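Local coordinates for protein putative transcriptional regulator (Clostridium difficile, PDB 3QI7) that is of unknown function but has a periplasmic-binding-protein-like fold, and probably binds a small ligand, perhaps a sugar, at residues V88-L101 with R111-D123. Numbering follows the deposited sequence.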
ATOM      1  N   VAL A  88     -13.323 -18.791  14.249  1.00 35.60           N
ATOM      2  CA  VAL A  88     -12.188 -18.133  13.594  1.00 34.57           C
ATOM      3  C   VAL A  88     -11.349 -19.167  12.855  1.00 34.57           C
ATOM      4  O   VAL A  88     -10.732 -20.058  13.472  1.00 34.94           O
ATOM      5  CB  VAL A  88     -11.303 -17.327  14.596  1.00 36.30           C
ATOM      6  CG1 VAL A  88     -10.025 -16.761  13.901  1.00 32.28           C
ATOM      7  CG2 VAL A  88     -12.102 -16.179  15.213  1.00 33.78           C
ATOM      8  N   GLN A  89     -11.344 -19.039  11.522  1.00 33.80           N
ATOM      9  CA  GLN A  89     -10.619 -19.941  10.649  1.00 32.08           C
ATOM     10  C   GLN A  89      -9.466 -19.276   9.880  1.00 30.22           C
ATOM     11  O   GLN A  89      -8.673 -19.979   9.244  1.00 29.04           O
ATOM     12  CB  GLN A  89     -11.588 -20.605   9.677  1.00 34.15           C
ATOM     13  CG  GLN A  89     -12.670 -21.427  10.351  1.00 33.35           C
ATOM     14  CD  GLN A  89     -12.105 -22.639  11.067  1.00 40.31           C
ATOM     15  OE1 GLN A  89     -11.029 -23.113  10.718  1.00 41.72           O
ATOM     16  NE2 GLN A  89     -12.821 -23.140  12.078  1.00 41.19           N
ATOM     17  N   ALA A  90      -9.349 -17.945   9.956  1.00 29.01           N
ATOM     18  CA  ALA A  90      -8.192 -17.268   9.398  1.00 28.22           C
ATOM     19  C   ALA A  90      -7.938 -15.964  10.149  1.00 28.64           C
ATOM     20  O   ALA A  90      -8.878 -15.333  10.665  1.00 27.94           O
ATOM     21  CB  ALA A  90      -8.389 -17.011   7.886  1.00 26.60           C
ATOM     22  N   ILE A  91      -6.664 -15.593  10.241  1.00 27.09           N
ATOM     23  CA  ILE A  91      -6.274 -14.296  10.802  1.00 28.15           C
ATOM     24  C   ILE A  91      -5.414 -13.514   9.807  1.00 26.62           C
ATOM     25  O   ILE A  91      -4.365 -13.993   9.379  1.00 24.95           O
ATOM     26  CB  ILE A  91      -5.504 -14.437  12.145  1.00 26.82           C
ATOM     27  CG1 ILE A  91      -6.330 -15.222  13.170  1.00 31.22           C
ATOM     28  CG2 ILE A  91      -5.168 -13.056  12.705  1.00 30.43           C
ATOM     29  CD1 ILE A  91      -5.549 -15.601  14.430  1.00 27.81           C
ATOM     30  N   VAL A  92      -5.874 -12.308   9.460  1.00 24.22           N
ATOM     31  CA  VAL A  92      -5.156 -11.370   8.632  1.00 25.01           C
ATOM     32  C   VAL A  92      -4.679 -10.222   9.531  1.00 24.18           C
ATOM     33  O   VAL A  92      -5.466  -9.642  10.274  1.00 25.24           O
ATOM     34  CB  VAL A  92      -6.087 -10.803   7.493  1.00 23.49           C
ATOM     35  CG1 VAL A  92      -5.379  -9.720   6.672  1.00 22.44           C
ATOM     36  CG2 VAL A  92      -6.602 -11.945   6.585  1.00 23.40           C
ATOM     37  N   VAL A  93      -3.396  -9.895   9.455  1.00 23.34           N
ATOM     38  CA  VAL A  93      -2.825  -8.775  10.194  1.00 24.20           C
ATOM     39  C   VAL A  93      -2.306  -7.720   9.203  1.00 22.27           C
ATOM     40  O   VAL A  93      -1.541  -8.042   8.304  1.00 23.55           O
ATOM     41  CB  VAL A  93      -1.681  -9.262  11.115  1.00 26.03           C
ATOM     42  CG1 VAL A  93      -1.033  -8.070  11.816  1.00 26.72           C
ATOM     43  CG2 VAL A  93      -2.185 -10.280  12.122  1.00 26.68           C
ATOM     44  N   SER A  94      -2.745  -6.471   9.342  1.00 19.33           N
ATOM     45  CA  SER A  94      -2.295  -5.396   8.489  1.00 22.16           C
ATOM     46  C   SER A  94      -1.688  -4.213   9.287  1.00 24.34           C
ATOM     47  O   SER A  94      -2.417  -3.416   9.851  1.00 22.74           O
ATOM     48  CB  SER A  94      -3.467  -4.901   7.609  1.00 25.44           C
ATOM     49  OG  SER A  94      -3.020  -4.009   6.583  1.00 22.79           O
ATOM     50  N   THR A  95      -0.355  -4.117   9.314  1.00 25.22           N
ATOM     51  CA  THR A  95       0.368  -2.969   9.901  1.00 24.31           C
ATOM     52  C   THR A  95       1.776  -2.880   9.293  1.00 25.14           C
ATOM     53  O   THR A  95       2.434  -3.899   9.095  1.00 27.19           O
ATOM     54  CB  THR A  95       0.504  -3.076  11.485  1.00 27.41           C
ATOM     55  OG1 THR A  95       1.292  -1.979  12.008  1.00 26.65           O
ATOM     56  CG2 THR A  95       1.182  -4.390  11.910  1.00 25.73           C
ATOM     57  N   ASP A  96       2.255  -1.670   9.033  1.00 25.88           N
ATOM     58  CA  ASP A  96       3.646  -1.463   8.586  1.00 28.56           C
ATOM     59  C   ASP A  96       4.670  -1.656   9.724  1.00 28.74           C
ATOM     60  O   ASP A  96       5.874  -1.665   9.476  1.00 30.14           O
ATOM     61  CB  ASP A  96       3.827  -0.032   8.038  1.00 29.98           C
ATOM     62  CG  ASP A  96       3.069   0.224   6.748  1.00 41.45           C
ATOM     63  OD1 ASP A  96       3.007  -0.678   5.859  1.00 44.38           O
ATOM     64  OD2 ASP A  96       2.566   1.373   6.616  1.00 46.88           O
ATOM     65  N   GLN A  97       4.204  -1.836  10.958  1.00 26.45           N
ATOM     66  CA  GLN A  97       5.075  -1.940  12.105  1.00 29.82           C
ATOM     67  C   GLN A  97       5.382  -3.414  12.439  1.00 28.76           C
ATOM     68  O   GLN A  97       4.625  -4.327  12.085  1.00 29.81           O
ATOM     69  CB  GLN A  97       4.445  -1.228  13.298  1.00 29.74           C
ATOM     70  CG  GLN A  97       4.129   0.251  13.024  1.00 36.06           C
ATOM     71  CD  GLN A  97       3.670   0.981  14.253  1.00 39.46           C
ATOM     72  OE1 GLN A  97       4.439   1.177  15.209  1.00 36.16           O
ATOM     73  NE2 GLN A  97       2.397   1.378  14.257  1.00 30.99           N
ATOM     74  N   ALA A  98       6.486  -3.613  13.146  1.00 28.61           N
ATOM     75  CA  ALA A  98       6.945  -4.933  13.582  1.00 29.12           C
ATOM     76  C   ALA A  98       6.548  -5.168  15.020  1.00 32.08           C
ATOM     77  O   ALA A  98       6.302  -4.226  15.762  1.00 32.37           O
ATOM     78  CB  ALA A  98       8.505  -5.037  13.447  1.00 29.21           C
ATOM     79  N   GLY A  99       6.517  -6.445  15.414  1.00 31.42           N
ATOM     80  CA  GLY A  99       6.305  -6.814  16.793  1.00 32.51           C
ATOM     81  C   GLY A  99       5.276  -7.896  17.030  1.00 32.62           C
ATOM     82  O   GLY A  99       5.279  -8.510  18.104  1.00 32.03           O
ATOM     83  N   LEU A 100       4.385  -8.136  16.060  1.00 28.87           N
ATOM     84  CA  LEU A 100       3.231  -9.000  16.318  1.00 29.19           C
ATOM     85  C   LEU A 100       3.490 -10.463  15.945  1.00 29.94           C
ATOM     86  O   LEU A 100       2.671 -11.349  16.243  1.00 30.74           O
ATOM     87  CB  LEU A 100       1.985  -8.461  15.602  1.00 29.65           C
ATOM     88  CG  LEU A 100       1.581  -7.032  16.003  1.00 30.17           C
ATOM     89  CD1 LEU A 100       0.507  -6.482  15.037  1.00 31.63           C
ATOM     90  CD2 LEU A 100       1.105  -6.956  17.480  1.00 28.75           C
ATOM     91  N   LEU A 101       4.635 -10.740  15.340  1.00 28.93           N
ATOM     92  CA  LEU A 101       4.919 -12.109  14.904  1.00 32.09           C
ATOM     93  C   LEU A 101       4.773 -13.172  16.007  1.00 34.56           C
ATOM     94  O   LEU A 101       4.178 -14.231  15.753  1.00 33.13           O
ATOM     95  CB  LEU A 101       6.295 -12.196  14.224  1.00 33.28           C
ATOM     96  CG  LEU A 101       6.669 -13.515  13.541  1.00 37.36           C
ATOM     97  CD1 LEU A 101       5.605 -13.973  12.549  1.00 35.90           C
ATOM     98  CD2 LEU A 101       8.019 -13.357  12.840  1.00 40.09           C
ATOM     99  N   ARG A 111      -3.749 -23.652  17.450  1.00 45.18           N
ATOM    100  CA  ARG A 111      -4.700 -23.965  16.388  1.00 43.40           C
ATOM    101  C   ARG A 111      -3.972 -24.046  15.039  1.00 41.46           C
ATOM    102  O   ARG A 111      -4.004 -23.082  14.256  1.00 37.88           O
ATOM    103  CB  ARG A 111      -5.781 -22.856  16.308  1.00 42.61           C
ATOM    104  CG  ARG A 111      -6.669 -22.685  17.569  1.00 48.05           C
ATOM    105  CD  ARG A 111      -7.881 -23.632  17.604  1.00 45.63           C
ATOM    106  NE  ARG A 111      -8.748 -23.477  16.434  1.00 42.96           N
ATOM    107  CZ  ARG A 111      -9.600 -22.472  16.218  1.00 39.10           C
ATOM    108  NH1 ARG A 111      -9.730 -21.479  17.094  1.00 43.79           N
ATOM    109  NH2 ARG A 111     -10.320 -22.446  15.088  1.00 35.49           N
ATOM    110  N   PRO A 112      -3.351 -25.200  14.741  1.00 41.13           N
ATOM    111  CA  PRO A 112      -2.611 -25.387  13.486  1.00 40.66           C
ATOM    112  C   PRO A 112      -3.396 -25.088  12.209  1.00 38.15           C
ATOM    113  O   PRO A 112      -2.788 -24.723  11.191  1.00 36.85           O
ATOM    114  CB  PRO A 112      -2.221 -26.877  13.518  1.00 43.58           C
ATOM    115  CG  PRO A 112      -2.265 -27.257  14.945  1.00 45.41           C
ATOM    116  CD  PRO A 112      -3.324 -26.410  15.585  1.00 44.19           C
ATOM    117  N   GLU A 113      -4.721 -25.223  12.252  1.00 38.82           N
ATOM    118  CA  GLU A 113      -5.548 -25.093  11.041  1.00 37.75           C
ATOM    119  C   GLU A 113      -5.917 -23.639  10.657  1.00 36.04           C
ATOM    120  O   GLU A 113      -6.341 -23.388   9.529  1.00 32.59           O
ATOM    121  CB  GLU A 113      -6.808 -25.964  11.160  1.00 40.95           C
ATOM    122  CG  GLU A 113      -7.986 -25.346  11.949  1.00 42.99           C
ATOM    123  CD  GLU A 113      -7.820 -25.342  13.474  1.00 46.10           C
ATOM    124  OE1 GLU A 113      -6.749 -25.700  14.011  1.00 46.49           O
ATOM    125  OE2 GLU A 113      -8.793 -24.950  14.140  1.00 47.43           O
ATOM    126  N   ILE A 114      -5.775 -22.698  11.589  1.00 34.88           N
ATOM    127  CA  ILE A 114      -6.016 -21.286  11.280  1.00 33.81           C
ATOM    128  C   ILE A 114      -5.019 -20.793  10.215  1.00 33.25           C
ATOM    129  O   ILE A 114      -3.810 -20.929  10.363  1.00 32.91           O
ATOM    130  CB  ILE A 114      -5.959 -20.381  12.554  1.00 35.09           C
ATOM    131  CG1 ILE A 114      -7.119 -20.731  13.492  1.00 38.07           C
ATOM    132  CG2 ILE A 114      -6.013 -18.889  12.183  1.00 34.36           C
ATOM    133  CD1 ILE A 114      -7.350 -19.740  14.685  1.00 41.94           C
ATOM    134  N   ILE A 115      -5.557 -20.214   9.142  1.00 31.62           N
ATOM    135  CA  ILE A 115      -4.759 -19.663   8.056  1.00 30.25           C
ATOM    136  C   ILE A 115      -4.293 -18.281   8.469  1.00 29.99           C
ATOM    137  O   ILE A 115      -5.121 -17.422   8.744  1.00 29.44           O
ATOM    138  CB  ILE A 115      -5.621 -19.551   6.815  1.00 32.85           C
ATOM    139  CG1 ILE A 115      -6.031 -20.958   6.370  1.00 33.63           C
ATOM    140  CG2 ILE A 115      -4.876 -18.830   5.694  1.00 31.08           C
ATOM    141  CD1 ILE A 115      -6.935 -20.952   5.167  1.00 37.10           C
ATOM    142  N   THR A 116      -2.985 -18.066   8.538  1.00 27.75           N
ATOM    143  CA  THR A 116      -2.441 -16.745   8.901  1.00 28.18           C
ATOM    144  C   THR A 116      -1.842 -15.997   7.707  1.00 27.10           C
ATOM    145  O   THR A 116      -1.136 -16.578   6.885  1.00 25.98           O
ATOM    146  CB  THR A 116      -1.386 -16.891  10.023  1.00 28.13           C
ATOM    147  OG1 THR A 116      -0.421 -17.881   9.648  1.00 27.63           O
ATOM    148  CG2 THR A 116      -2.080 -17.289  11.351  1.00 25.40           C
ATOM    149  N   ILE A 117      -2.141 -14.700   7.610  1.00 25.33           N
ATOM    150  CA  ILE A 117      -1.767 -13.901   6.463  1.00 23.36           C
ATOM    151  C   ILE A 117      -1.288 -12.522   6.943  1.00 23.46           C
ATOM    152  O   ILE A 117      -2.002 -11.842   7.696  1.00 24.92           O
ATOM    153  CB  ILE A 117      -2.966 -13.699   5.500  1.00 24.65           C
ATOM    154  CG1 ILE A 117      -3.648 -15.029   5.176  1.00 26.76           C
ATOM    155  CG2 ILE A 117      -2.537 -12.936   4.219  1.00 22.15           C
ATOM    156  CD1 ILE A 117      -4.743 -14.927   4.172  1.00 25.96           C
ATOM    157  N   SER A 118      -0.072 -12.153   6.564  1.00 22.52           N
ATOM    158  CA  SER A 118       0.429 -10.797   6.753  1.00 21.80           C
ATOM    159  C   SER A 118       0.067  -9.997   5.478  1.00 22.34           C
ATOM    160  O   SER A 118       0.228 -10.484   4.328  1.00 20.91           O
ATOM    161  CB  SER A 118       1.945 -10.788   7.066  1.00 24.35           C
ATOM    162  OG  SER A 118       2.750 -11.278   5.966  1.00 21.87           O
ATOM    163  N   ALA A 119      -0.421  -8.780   5.676  1.00 20.82           N
ATOM    164  CA  ALA A 119      -0.909  -7.980   4.582  1.00 19.82           C
ATOM    165  C   ALA A 119      -0.967  -6.447   4.837  1.00 17.92           C
ATOM    166  O   ALA A 119      -2.009  -5.822   4.728  1.00 20.97           O
ATOM    167  CB  ALA A 119      -2.257  -8.532   4.152  1.00 20.13           C
ATOM    168  N   PRO A 120       0.189  -5.811   5.147  1.00 20.30           N
ATOM    169  CA  PRO A 120       1.504  -6.383   5.396  1.00 18.75           C
ATOM    170  C   PRO A 120       1.752  -6.515   6.885  1.00 21.38           C
ATOM    171  O   PRO A 120       0.885  -6.171   7.678  1.00 24.21           O
ATOM    172  CB  PRO A 120       2.446  -5.300   4.817  1.00 21.69           C
ATOM    173  CG  PRO A 120       1.751  -3.969   5.290  1.00 22.52           C
ATOM    174  CD  PRO A 120       0.225  -4.323   5.205  1.00 19.94           C
HETATM  175  N   MSE A 121       2.905  -7.058   7.271  1.00 22.47           N
HETATM  176  CA  MSE A 121       3.428  -6.870   8.634  1.00 23.82           C
HETATM  177  C   MSE A 121       4.850  -6.272   8.520  1.00 24.12           C
HETATM  178  O   MSE A 121       5.503  -6.403   7.481  1.00 25.71           O
HETATM  179  CB  MSE A 121       3.418  -8.181   9.416  1.00 23.80           C
HETATM  180  CG  MSE A 121       2.011  -8.534   9.956  1.00 24.93           C
HETATM  181 SE   MSE A 121       1.869 -10.375  10.638  0.75 29.15          SE
HETATM  182  CE  MSE A 121       3.069 -10.277  12.193  1.00 30.43           C
ATOM    183  N   GLY A 122       5.317  -5.619   9.579  1.00 25.87           N
ATOM    184  CA  GLY A 122       6.577  -4.905   9.538  1.00 26.48           C
ATOM    185  C   GLY A 122       7.769  -5.739   9.943  1.00 28.53           C
ATOM    186  O   GLY A 122       8.901  -5.252   9.914  1.00 28.44           O
ATOM    187  N   ASP A 123       7.529  -6.990  10.325  1.00 28.59           N
ATOM    188  CA  ASP A 123       8.610  -7.860  10.814  1.00 31.29           C
ATOM    189  C   ASP A 123       9.566  -8.319   9.715  1.00 29.23           C
ATOM    190  O   ASP A 123       9.268  -8.237   8.527  1.00 28.98           O
ATOM    191  CB  ASP A 123       8.028  -9.080  11.542  1.00 31.26           C
ATOM    192  CG  ASP A 123       6.916  -8.698  12.523  1.00 39.26           C
ATOM    193  OD1 ASP A 123       5.782  -8.429  12.066  1.00 33.38           O
ATOM    194  OD2 ASP A 123       7.173  -8.645  13.743  1.00 32.96           O
TER
HETATM  195  O   HOH W   1     -11.166 -25.342  13.626  1.00 37.92           O
HETATM  196  O   HOH W   2       3.942  -6.895  13.386  1.00 25.55           O
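With CG1 of Val-93 set opposite its backbone N (chi1 176°) and the chain of selenomethionine Met-121 extended at chi2 but bent at chi3 (66°), the two side chains meet obliquely: CG1 of Val-93 lies 3.6 Å from CG of Met-121, SE rests beside CB of the valine, and CE is turned back against the backbone of Leu-100 and Leu-101. This is a worked example of the right-handed beta-alpha-beta crossover, whose strands run parallel at 12°. Ile-91 and Val-93 each give their N-H and their carbonyl to the neighbouring strand; N of Val-93 meets O of Ile-117 at 3.0 Å, almost in line with the C=O bond.

Beyond the strands, Pro-120 follows a cis peptide bond, and its O receives the N-H of Thr-95 (N to O 2.9 Å), while OG of Ser-94 donates to O of Ala-119 (2.8 Å) from above the carbonyl plane. Further on, OD2 of Asp-123 takes the N-H of Gly-99 at 2.8 Å, approached from above the carboxylate, and a water joins OD1 to O of Gln-97 and N of Leu-100, tying down the turn that leads into helix 101-110. At the other end, NE and NH2 of Arg-111 hold OE2 of Glu-113 side-on, and NH2 adds a weak bond to O of Val-88.

Strand 13-19 pairs with the far edge of 88-94, and 134-137 with that of 115-118; helix 101-110 covers the Ile-91 and Val-93 face, and helix 306-324 the face of Val-92 and Ile-117.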